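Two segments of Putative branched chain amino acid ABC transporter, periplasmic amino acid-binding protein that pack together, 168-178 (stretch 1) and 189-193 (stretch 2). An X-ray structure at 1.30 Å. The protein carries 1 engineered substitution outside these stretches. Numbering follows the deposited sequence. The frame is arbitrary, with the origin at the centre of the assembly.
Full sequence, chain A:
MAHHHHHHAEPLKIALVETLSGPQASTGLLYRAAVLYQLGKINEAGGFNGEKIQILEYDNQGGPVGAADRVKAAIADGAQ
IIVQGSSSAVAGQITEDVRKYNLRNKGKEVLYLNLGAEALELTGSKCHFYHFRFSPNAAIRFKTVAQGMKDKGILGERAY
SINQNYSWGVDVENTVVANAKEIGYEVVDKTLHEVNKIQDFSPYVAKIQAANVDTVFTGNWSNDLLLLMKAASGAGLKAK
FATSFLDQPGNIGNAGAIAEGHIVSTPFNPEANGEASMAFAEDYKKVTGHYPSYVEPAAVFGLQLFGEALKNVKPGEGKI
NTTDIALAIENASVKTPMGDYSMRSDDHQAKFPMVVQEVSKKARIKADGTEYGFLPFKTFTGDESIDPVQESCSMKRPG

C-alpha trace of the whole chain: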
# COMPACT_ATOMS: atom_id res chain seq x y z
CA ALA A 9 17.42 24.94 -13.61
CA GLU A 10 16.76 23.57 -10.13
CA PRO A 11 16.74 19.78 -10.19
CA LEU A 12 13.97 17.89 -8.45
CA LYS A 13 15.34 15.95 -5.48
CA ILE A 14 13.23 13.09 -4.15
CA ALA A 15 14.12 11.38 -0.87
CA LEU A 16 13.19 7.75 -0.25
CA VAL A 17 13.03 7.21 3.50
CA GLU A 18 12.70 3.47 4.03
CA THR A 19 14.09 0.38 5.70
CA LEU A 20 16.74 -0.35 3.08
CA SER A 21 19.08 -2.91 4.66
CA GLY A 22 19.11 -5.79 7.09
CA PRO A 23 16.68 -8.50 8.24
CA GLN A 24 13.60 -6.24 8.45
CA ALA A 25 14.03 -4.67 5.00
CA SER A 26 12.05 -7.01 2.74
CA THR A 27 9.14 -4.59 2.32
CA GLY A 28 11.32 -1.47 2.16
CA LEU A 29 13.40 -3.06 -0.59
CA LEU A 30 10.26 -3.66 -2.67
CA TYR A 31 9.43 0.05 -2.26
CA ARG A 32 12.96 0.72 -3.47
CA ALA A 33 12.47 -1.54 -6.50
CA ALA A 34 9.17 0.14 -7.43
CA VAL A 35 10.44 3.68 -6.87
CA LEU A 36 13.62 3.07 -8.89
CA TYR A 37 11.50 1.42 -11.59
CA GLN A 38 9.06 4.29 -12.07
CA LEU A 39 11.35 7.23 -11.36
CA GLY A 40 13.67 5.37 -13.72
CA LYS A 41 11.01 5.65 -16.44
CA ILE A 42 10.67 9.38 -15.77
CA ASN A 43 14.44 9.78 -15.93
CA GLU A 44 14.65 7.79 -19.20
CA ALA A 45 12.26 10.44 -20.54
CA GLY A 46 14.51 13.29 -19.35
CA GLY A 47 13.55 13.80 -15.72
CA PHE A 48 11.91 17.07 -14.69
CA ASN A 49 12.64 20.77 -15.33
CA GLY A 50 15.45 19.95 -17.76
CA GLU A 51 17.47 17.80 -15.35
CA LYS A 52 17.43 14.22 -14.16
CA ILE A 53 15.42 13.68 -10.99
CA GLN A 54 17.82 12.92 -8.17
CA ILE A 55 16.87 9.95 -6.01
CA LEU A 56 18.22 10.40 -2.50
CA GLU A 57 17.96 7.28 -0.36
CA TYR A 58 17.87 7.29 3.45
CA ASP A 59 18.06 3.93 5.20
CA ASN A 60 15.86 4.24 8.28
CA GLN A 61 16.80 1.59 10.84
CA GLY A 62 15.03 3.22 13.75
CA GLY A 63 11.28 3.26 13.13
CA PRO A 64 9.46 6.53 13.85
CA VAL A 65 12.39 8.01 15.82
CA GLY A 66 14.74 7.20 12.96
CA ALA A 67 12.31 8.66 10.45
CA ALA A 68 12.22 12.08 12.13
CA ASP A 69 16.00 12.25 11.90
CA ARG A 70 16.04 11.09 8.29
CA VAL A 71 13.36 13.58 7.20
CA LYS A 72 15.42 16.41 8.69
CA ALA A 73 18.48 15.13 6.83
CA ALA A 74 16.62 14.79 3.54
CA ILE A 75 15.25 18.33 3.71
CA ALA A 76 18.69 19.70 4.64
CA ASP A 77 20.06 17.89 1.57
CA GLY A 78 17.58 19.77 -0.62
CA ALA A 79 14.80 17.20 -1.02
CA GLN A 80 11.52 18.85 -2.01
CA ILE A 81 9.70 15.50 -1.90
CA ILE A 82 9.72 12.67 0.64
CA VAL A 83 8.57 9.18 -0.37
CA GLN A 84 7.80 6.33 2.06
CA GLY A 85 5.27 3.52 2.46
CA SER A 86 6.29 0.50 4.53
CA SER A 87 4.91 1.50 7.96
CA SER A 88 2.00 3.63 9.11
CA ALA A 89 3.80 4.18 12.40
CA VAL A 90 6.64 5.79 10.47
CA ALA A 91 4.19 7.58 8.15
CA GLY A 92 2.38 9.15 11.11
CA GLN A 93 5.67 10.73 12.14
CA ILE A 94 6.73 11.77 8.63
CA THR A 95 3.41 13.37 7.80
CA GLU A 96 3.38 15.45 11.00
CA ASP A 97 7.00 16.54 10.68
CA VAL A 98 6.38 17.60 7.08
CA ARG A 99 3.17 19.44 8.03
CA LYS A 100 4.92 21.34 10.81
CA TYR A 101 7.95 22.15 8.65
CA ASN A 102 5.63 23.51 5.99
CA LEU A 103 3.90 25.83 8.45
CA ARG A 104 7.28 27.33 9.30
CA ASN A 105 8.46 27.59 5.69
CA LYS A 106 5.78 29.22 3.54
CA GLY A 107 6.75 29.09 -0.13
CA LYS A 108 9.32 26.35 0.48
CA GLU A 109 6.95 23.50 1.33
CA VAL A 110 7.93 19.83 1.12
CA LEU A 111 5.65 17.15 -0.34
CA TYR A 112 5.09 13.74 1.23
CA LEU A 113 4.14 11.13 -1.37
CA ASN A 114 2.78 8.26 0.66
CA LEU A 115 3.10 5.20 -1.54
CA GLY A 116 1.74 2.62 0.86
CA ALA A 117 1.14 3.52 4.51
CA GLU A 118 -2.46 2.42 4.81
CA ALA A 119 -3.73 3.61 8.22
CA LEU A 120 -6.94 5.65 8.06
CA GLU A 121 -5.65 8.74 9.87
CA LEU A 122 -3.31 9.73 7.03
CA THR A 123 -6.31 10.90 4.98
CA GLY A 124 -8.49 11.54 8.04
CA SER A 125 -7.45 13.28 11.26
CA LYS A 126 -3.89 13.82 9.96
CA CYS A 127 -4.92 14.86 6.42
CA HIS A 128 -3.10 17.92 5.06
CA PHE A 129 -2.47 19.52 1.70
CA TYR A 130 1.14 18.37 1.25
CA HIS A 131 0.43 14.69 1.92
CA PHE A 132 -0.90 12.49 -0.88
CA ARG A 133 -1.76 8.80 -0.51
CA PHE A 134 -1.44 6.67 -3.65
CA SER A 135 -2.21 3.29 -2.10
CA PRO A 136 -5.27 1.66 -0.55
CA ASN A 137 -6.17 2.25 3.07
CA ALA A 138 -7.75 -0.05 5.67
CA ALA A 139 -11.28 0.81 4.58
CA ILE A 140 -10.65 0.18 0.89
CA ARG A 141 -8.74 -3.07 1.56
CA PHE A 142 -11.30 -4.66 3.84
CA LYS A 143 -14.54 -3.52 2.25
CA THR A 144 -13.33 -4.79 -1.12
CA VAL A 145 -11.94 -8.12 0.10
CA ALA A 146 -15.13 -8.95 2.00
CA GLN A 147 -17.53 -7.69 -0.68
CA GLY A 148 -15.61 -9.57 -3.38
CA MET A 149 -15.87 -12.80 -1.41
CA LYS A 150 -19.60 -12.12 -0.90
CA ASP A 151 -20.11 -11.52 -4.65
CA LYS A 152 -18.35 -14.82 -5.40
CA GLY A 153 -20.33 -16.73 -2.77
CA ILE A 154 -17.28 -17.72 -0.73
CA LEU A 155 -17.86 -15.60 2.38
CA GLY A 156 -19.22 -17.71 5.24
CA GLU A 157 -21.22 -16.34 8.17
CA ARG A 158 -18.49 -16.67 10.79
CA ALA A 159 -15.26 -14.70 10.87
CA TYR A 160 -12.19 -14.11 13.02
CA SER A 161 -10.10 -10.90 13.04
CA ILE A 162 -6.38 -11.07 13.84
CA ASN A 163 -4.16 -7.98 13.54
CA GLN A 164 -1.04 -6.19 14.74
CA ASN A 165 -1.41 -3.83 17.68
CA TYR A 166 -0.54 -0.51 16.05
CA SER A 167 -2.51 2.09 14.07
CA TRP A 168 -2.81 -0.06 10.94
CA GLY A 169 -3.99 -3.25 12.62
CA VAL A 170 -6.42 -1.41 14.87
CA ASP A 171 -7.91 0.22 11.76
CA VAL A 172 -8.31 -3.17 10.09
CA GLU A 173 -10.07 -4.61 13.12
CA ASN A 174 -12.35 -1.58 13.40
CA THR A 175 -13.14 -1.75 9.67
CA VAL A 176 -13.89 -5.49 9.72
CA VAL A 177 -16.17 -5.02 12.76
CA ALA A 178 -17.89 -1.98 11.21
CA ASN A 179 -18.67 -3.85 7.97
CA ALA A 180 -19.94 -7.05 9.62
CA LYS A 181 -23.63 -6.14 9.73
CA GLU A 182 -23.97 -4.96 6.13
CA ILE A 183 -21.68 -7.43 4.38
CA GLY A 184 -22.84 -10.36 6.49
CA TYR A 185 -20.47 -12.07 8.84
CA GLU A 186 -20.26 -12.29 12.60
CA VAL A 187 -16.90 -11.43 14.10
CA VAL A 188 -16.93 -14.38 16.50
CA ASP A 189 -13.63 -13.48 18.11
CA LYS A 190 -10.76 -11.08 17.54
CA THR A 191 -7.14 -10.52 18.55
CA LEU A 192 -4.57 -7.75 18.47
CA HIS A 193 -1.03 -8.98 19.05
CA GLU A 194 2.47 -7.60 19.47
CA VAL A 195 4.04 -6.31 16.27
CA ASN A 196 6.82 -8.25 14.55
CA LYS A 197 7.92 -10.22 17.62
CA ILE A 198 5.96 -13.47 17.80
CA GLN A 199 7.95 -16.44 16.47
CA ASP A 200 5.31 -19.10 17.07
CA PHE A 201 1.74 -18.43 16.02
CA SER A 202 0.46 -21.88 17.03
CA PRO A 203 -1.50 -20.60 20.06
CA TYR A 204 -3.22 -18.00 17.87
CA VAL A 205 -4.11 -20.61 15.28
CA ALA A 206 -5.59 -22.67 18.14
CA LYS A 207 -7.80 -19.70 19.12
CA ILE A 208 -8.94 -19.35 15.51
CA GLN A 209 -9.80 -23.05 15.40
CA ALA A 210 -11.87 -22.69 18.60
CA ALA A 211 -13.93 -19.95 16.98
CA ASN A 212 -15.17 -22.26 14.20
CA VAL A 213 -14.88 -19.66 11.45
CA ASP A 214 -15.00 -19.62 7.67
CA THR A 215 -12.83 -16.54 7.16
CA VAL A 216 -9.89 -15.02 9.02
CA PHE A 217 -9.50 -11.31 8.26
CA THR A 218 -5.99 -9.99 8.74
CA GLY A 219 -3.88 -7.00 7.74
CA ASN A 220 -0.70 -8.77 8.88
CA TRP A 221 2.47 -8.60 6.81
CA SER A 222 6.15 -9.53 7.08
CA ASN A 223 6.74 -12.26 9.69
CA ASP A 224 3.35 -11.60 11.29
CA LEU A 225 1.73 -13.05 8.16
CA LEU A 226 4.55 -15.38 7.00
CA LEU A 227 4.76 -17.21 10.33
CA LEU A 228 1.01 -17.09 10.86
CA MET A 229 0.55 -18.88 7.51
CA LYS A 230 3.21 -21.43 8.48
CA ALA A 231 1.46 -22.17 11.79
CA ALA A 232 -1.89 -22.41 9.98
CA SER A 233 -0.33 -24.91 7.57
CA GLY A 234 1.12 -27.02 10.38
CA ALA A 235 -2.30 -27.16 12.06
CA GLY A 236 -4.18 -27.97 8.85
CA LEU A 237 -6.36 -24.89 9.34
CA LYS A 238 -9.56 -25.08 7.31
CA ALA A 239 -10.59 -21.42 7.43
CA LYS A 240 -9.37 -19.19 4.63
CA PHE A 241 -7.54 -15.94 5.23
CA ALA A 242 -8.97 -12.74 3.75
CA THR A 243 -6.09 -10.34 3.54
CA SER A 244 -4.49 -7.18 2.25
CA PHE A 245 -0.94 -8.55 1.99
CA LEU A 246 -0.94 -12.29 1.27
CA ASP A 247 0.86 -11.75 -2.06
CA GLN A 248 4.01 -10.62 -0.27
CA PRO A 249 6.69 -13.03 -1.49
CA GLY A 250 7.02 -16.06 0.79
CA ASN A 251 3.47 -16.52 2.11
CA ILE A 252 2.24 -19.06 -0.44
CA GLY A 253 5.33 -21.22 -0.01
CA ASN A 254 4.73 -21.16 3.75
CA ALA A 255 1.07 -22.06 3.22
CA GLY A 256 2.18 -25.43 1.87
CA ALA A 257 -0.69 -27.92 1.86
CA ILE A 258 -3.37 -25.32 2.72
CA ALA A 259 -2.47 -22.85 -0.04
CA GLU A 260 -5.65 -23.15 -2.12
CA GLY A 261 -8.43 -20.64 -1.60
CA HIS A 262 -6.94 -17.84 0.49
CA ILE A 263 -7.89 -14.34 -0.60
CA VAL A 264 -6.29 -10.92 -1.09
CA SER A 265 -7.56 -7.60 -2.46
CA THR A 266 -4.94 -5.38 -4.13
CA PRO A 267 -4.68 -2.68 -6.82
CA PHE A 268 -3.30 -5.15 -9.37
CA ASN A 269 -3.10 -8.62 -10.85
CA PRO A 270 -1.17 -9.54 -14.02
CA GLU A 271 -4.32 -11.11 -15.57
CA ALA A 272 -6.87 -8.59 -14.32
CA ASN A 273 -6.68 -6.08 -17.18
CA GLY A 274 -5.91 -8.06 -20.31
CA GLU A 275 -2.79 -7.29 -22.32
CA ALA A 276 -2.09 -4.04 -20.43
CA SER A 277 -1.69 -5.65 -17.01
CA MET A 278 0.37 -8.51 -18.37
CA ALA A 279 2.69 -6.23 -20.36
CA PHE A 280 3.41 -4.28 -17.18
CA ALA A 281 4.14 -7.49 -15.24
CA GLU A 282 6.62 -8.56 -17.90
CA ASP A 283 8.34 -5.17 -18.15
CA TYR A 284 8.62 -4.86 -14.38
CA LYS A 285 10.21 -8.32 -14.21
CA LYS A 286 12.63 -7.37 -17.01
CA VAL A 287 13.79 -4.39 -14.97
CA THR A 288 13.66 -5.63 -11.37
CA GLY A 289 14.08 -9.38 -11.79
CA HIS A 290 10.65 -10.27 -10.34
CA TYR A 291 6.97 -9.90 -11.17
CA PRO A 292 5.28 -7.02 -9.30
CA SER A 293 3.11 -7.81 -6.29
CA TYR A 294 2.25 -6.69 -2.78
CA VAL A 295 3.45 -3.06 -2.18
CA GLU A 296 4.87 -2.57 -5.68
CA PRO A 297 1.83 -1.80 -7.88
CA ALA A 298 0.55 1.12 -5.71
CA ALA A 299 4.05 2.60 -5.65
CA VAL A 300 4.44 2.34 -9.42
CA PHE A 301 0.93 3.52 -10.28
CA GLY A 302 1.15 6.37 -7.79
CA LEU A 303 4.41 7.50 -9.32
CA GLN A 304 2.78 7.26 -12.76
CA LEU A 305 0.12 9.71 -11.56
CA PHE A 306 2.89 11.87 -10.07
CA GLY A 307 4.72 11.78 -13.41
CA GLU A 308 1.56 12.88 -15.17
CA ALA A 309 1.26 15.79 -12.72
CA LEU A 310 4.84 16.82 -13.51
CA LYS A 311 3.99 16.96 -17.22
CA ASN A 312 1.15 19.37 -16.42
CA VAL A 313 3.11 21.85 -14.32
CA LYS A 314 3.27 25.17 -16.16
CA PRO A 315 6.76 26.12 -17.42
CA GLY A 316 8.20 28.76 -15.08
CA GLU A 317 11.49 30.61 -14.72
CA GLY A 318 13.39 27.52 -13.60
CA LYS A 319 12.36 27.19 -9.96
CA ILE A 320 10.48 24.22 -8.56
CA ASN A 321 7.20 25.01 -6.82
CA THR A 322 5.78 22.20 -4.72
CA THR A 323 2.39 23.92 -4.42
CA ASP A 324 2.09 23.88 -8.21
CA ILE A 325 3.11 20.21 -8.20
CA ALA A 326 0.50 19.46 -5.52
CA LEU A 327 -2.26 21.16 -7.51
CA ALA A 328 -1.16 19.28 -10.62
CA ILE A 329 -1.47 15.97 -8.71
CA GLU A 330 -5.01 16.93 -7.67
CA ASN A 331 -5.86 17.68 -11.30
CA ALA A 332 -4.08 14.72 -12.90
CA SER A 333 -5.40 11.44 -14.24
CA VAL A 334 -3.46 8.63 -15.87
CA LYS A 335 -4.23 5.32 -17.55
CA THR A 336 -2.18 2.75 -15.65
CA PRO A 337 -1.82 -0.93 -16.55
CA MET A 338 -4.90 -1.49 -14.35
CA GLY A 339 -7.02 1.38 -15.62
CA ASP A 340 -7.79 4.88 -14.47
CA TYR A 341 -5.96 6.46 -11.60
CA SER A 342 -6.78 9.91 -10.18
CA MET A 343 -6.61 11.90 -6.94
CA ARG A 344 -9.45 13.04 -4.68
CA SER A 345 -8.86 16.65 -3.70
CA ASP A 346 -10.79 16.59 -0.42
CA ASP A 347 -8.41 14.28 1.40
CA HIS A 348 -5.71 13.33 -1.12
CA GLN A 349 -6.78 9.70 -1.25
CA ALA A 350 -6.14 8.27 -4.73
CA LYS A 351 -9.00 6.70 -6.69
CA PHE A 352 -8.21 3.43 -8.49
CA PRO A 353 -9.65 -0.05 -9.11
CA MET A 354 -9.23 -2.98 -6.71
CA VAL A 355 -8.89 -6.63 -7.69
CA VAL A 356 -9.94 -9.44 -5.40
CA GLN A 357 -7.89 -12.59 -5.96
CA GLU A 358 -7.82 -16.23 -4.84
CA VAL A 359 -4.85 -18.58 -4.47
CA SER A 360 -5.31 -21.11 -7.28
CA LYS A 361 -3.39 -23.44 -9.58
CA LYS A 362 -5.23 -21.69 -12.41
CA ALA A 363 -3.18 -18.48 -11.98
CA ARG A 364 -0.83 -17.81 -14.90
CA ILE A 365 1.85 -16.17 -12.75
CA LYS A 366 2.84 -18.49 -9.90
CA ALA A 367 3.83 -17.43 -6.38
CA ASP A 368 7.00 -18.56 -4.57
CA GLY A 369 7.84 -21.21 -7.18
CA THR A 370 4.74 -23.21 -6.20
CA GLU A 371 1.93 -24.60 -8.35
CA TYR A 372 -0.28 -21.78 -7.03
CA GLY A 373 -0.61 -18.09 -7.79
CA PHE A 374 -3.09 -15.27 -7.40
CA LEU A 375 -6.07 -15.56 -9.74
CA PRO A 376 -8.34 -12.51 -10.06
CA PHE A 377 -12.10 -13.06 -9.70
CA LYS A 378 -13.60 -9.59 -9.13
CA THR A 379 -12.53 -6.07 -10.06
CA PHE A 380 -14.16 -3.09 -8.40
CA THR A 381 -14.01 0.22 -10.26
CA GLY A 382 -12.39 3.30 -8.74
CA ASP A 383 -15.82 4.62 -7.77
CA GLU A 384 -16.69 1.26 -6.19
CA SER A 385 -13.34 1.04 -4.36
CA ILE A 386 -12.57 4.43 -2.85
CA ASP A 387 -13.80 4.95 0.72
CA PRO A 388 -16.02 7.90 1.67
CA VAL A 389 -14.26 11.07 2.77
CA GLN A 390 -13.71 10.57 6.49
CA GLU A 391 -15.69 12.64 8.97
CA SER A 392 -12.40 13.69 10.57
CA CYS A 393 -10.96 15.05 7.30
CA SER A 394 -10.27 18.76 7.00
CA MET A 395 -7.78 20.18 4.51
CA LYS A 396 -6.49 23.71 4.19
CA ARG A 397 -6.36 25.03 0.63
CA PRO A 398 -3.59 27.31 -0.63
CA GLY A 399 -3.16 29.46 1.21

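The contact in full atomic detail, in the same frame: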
# COMPACT_ATOMS: atom_id res chain seq x y z
N TRP A 168 -2.31 0.70 12.09
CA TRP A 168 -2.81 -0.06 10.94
C TRP A 168 -3.72 -1.23 11.34
O TRP A 168 -4.83 -1.36 10.83
CB TRP A 168 -1.63 -0.56 10.09
CG TRP A 168 -1.99 -1.69 9.17
CD1 TRP A 168 -1.54 -2.98 9.26
CD2 TRP A 168 -2.87 -1.65 8.04
NE1 TRP A 168 -2.08 -3.74 8.26
CE2 TRP A 168 -2.91 -2.96 7.50
CE3 TRP A 168 -3.65 -0.65 7.45
CZ2 TRP A 168 -3.68 -3.29 6.38
CZ3 TRP A 168 -4.41 -0.98 6.34
CH2 TRP A 168 -4.42 -2.29 5.82
N GLY A 169 -3.24 -2.07 12.24
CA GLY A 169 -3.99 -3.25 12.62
C GLY A 169 -5.28 -2.93 13.36
O GLY A 169 -6.29 -3.61 13.19
N VAL A 170 -5.23 -1.89 14.18
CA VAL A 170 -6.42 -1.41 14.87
C VAL A 170 -7.45 -0.94 13.84
O VAL A 170 -8.64 -1.25 13.96
CB VAL A 170 -6.04 -0.29 15.84
CG1 VAL A 170 -7.28 0.45 16.36
CG2 VAL A 170 -5.23 -0.87 16.99
N ASP A 171 -7.00 -0.23 12.81
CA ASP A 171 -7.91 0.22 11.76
C ASP A 171 -8.54 -0.95 11.00
O ASP A 171 -9.72 -0.90 10.63
CB ASP A 171 -7.21 1.14 10.76
CG ASP A 171 -6.92 2.52 11.32
OD1 ASP A 171 -7.54 2.93 12.32
OD2 ASP A 171 -6.08 3.22 10.72
N VAL A 172 -7.75 -2.00 10.75
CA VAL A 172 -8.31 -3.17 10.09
C VAL A 172 -9.39 -3.81 10.96
O VAL A 172 -10.49 -4.09 10.49
CB VAL A 172 -7.22 -4.22 9.72
CG1 VAL A 172 -7.89 -5.49 9.18
CG2 VAL A 172 -6.25 -3.64 8.69
N GLU A 173 -9.07 -4.04 12.23
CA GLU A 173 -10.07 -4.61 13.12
C GLU A 173 -11.35 -3.77 13.16
O GLU A 173 -12.46 -4.30 13.05
CB GLU A 173 -9.53 -4.77 14.54
CG GLU A 173 -10.55 -5.41 15.48
CD GLU A 173 -10.07 -5.53 16.91
OE1 GLU A 173 -9.25 -6.42 17.19
OE2 GLU A 173 -10.53 -4.74 17.75
N ASN A 174 -11.19 -2.46 13.31
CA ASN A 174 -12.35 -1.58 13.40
C ASN A 174 -13.17 -1.61 12.11
O ASN A 174 -14.40 -1.60 12.14
CB ASN A 174 -11.94 -0.15 13.75
CG ASN A 174 -11.45 -0.01 15.19
OD1 ASN A 174 -11.75 -0.84 16.04
ND2 ASN A 174 -10.72 1.07 15.46
N THR A 175 -12.49 -1.67 10.98
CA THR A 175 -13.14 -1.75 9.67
C THR A 175 -13.91 -3.06 9.51
O THR A 175 -15.08 -3.06 9.11
CB THR A 175 -12.10 -1.64 8.54
OG1 THR A 175 -11.45 -0.36 8.62
CG2 THR A 175 -12.77 -1.79 7.19
N VAL A 176 -13.26 -4.18 9.83
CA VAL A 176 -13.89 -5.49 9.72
C VAL A 176 -15.13 -5.58 10.61
O VAL A 176 -16.18 -6.07 10.19
CB VAL A 176 -12.87 -6.60 10.05
CG1 VAL A 176 -13.57 -7.93 10.28
CG2 VAL A 176 -11.82 -6.72 8.95
N VAL A 177 -15.03 -5.06 11.84
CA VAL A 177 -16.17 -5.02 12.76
C VAL A 177 -17.27 -4.11 12.23
O VAL A 177 -18.44 -4.46 12.28
CB VAL A 177 -15.72 -4.56 14.16
CG1 VAL A 177 -16.92 -4.21 15.04
CG2 VAL A 177 -14.86 -5.63 14.81
N ALA A 178 -16.91 -2.94 11.71
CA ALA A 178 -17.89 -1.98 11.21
C ALA A 178 -18.68 -2.51 10.02
O ALA A 178 -19.86 -2.17 9.86
CB ALA A 178 -17.23 -0.65 10.85
N ASP A 189 -14.69 -13.79 17.17
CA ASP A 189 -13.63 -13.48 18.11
C ASP A 189 -12.60 -12.64 17.38
O ASP A 189 -12.59 -12.59 16.15
CB ASP A 189 -13.01 -14.78 18.66
CG ASP A 189 -12.28 -14.58 19.97
OD1 ASP A 189 -12.30 -13.46 20.51
OD2 ASP A 189 -11.69 -15.57 20.47
N LYS A 190 -11.76 -11.94 18.14
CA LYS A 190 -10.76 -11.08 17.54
C LYS A 190 -9.55 -10.94 18.46
O LYS A 190 -9.65 -11.11 19.67
CB LYS A 190 -11.34 -9.71 17.19
CG LYS A 190 -11.88 -8.93 18.38
CD LYS A 190 -12.80 -7.81 17.92
CE LYS A 190 -13.58 -7.23 19.10
NZ LYS A 190 -14.56 -6.20 18.65
N THR A 191 -8.41 -10.61 17.85
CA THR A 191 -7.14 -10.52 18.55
C THR A 191 -6.30 -9.40 17.97
O THR A 191 -6.21 -9.25 16.75
CB THR A 191 -6.32 -11.81 18.34
OG1 THR A 191 -6.94 -12.89 19.04
CG2 THR A 191 -4.87 -11.64 18.81
N LEU A 192 -5.68 -8.61 18.84
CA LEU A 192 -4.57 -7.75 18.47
C LEU A 192 -3.34 -8.26 19.19
O LEU A 192 -3.37 -8.48 20.41
CB LEU A 192 -4.84 -6.31 18.90
CG LEU A 192 -5.95 -5.53 18.21
CD1 LEU A 192 -6.07 -4.17 18.87
CD2 LEU A 192 -5.67 -5.39 16.73
N HIS A 193 -2.24 -8.43 18.46
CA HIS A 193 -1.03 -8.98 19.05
C HIS A 193 0.16 -8.06 18.84
O HIS A 193 0.12 -7.12 18.06
CB HIS A 193 -0.76 -10.38 18.49
CG HIS A 193 -0.62 -10.43 16.99
ND1 HIS A 193 0.48 -9.93 16.33
CD2 HIS A 193 -1.45 -10.90 16.03
CE1 HIS A 193 0.32 -10.11 15.03
NE2 HIS A 193 -0.84 -10.69 14.82
O HOH W 1 -8.20 -7.89 15.26
O HOH W 2 -13.24 -4.29 17.68

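This is a small helix-on-strand contact, 277 Å² in all, in which no direct hydrogen bond crosses and one glutamate, two water bridges and a little apolar packing do the joining. The helix 168-178 runs almost antiparallel to the strand 189-193, at 172°, with the axes 9.5 Å apart at their closest. The two periodicities set the pattern: Gly169, Glu173 and Val177, one helical turn apart, line the near face of the helix, while strand alternation directs Lys190 and Leu192 toward it and turns Thr191 away.

Glu173 is the centre. With chi1 and chi2 both t, its chain extends across the gap, and its carboxylate lies against aliphatic carbon: Glu173 CD is 3.7 Å from Lys190 CD, and Glu173 OE1 is 3.6 Å from Leu192 CG. The charges of Glu173 and Lys190 do not close into a salt bridge, since Glu173 OE2 and Lys190 NZ stay 4.4 Å apart. Water 2 bridges the two from one side, donating to Glu173 OE2 at 2.7 Å and accepting from Lys190 NZ at 2.5 Å. Water 1 links Glu173 OE1 (2.6 Å) to the backbone Thr191 O (2.8 Å), so each carboxylate oxygen reaches the strand through its own water.

Lys190 leaves the backbone with chi1 p and is then fully extended, which carries its amine to Val177, where Lys190 NZ sits 3.9 Å from Val177 CG2. The methylene chain lies against the Glu173 side chain, and the amine stays at the wet margin.

At the other end, Leu192 supplies the apolar part. Leu192 CD1 meets Val170 CG2 at 3.9 Å, and Leu192 CD2 lies 4.0 Å from Gly169 O. Gly169 and Leu192 form the closer pair in the register, CA to CA 7.4 Å. Gly169 offers only backbone here; a CB would point toward the strand and lie 4.3 Å from Leu192 CD2, so this contact alone does not demand glycine.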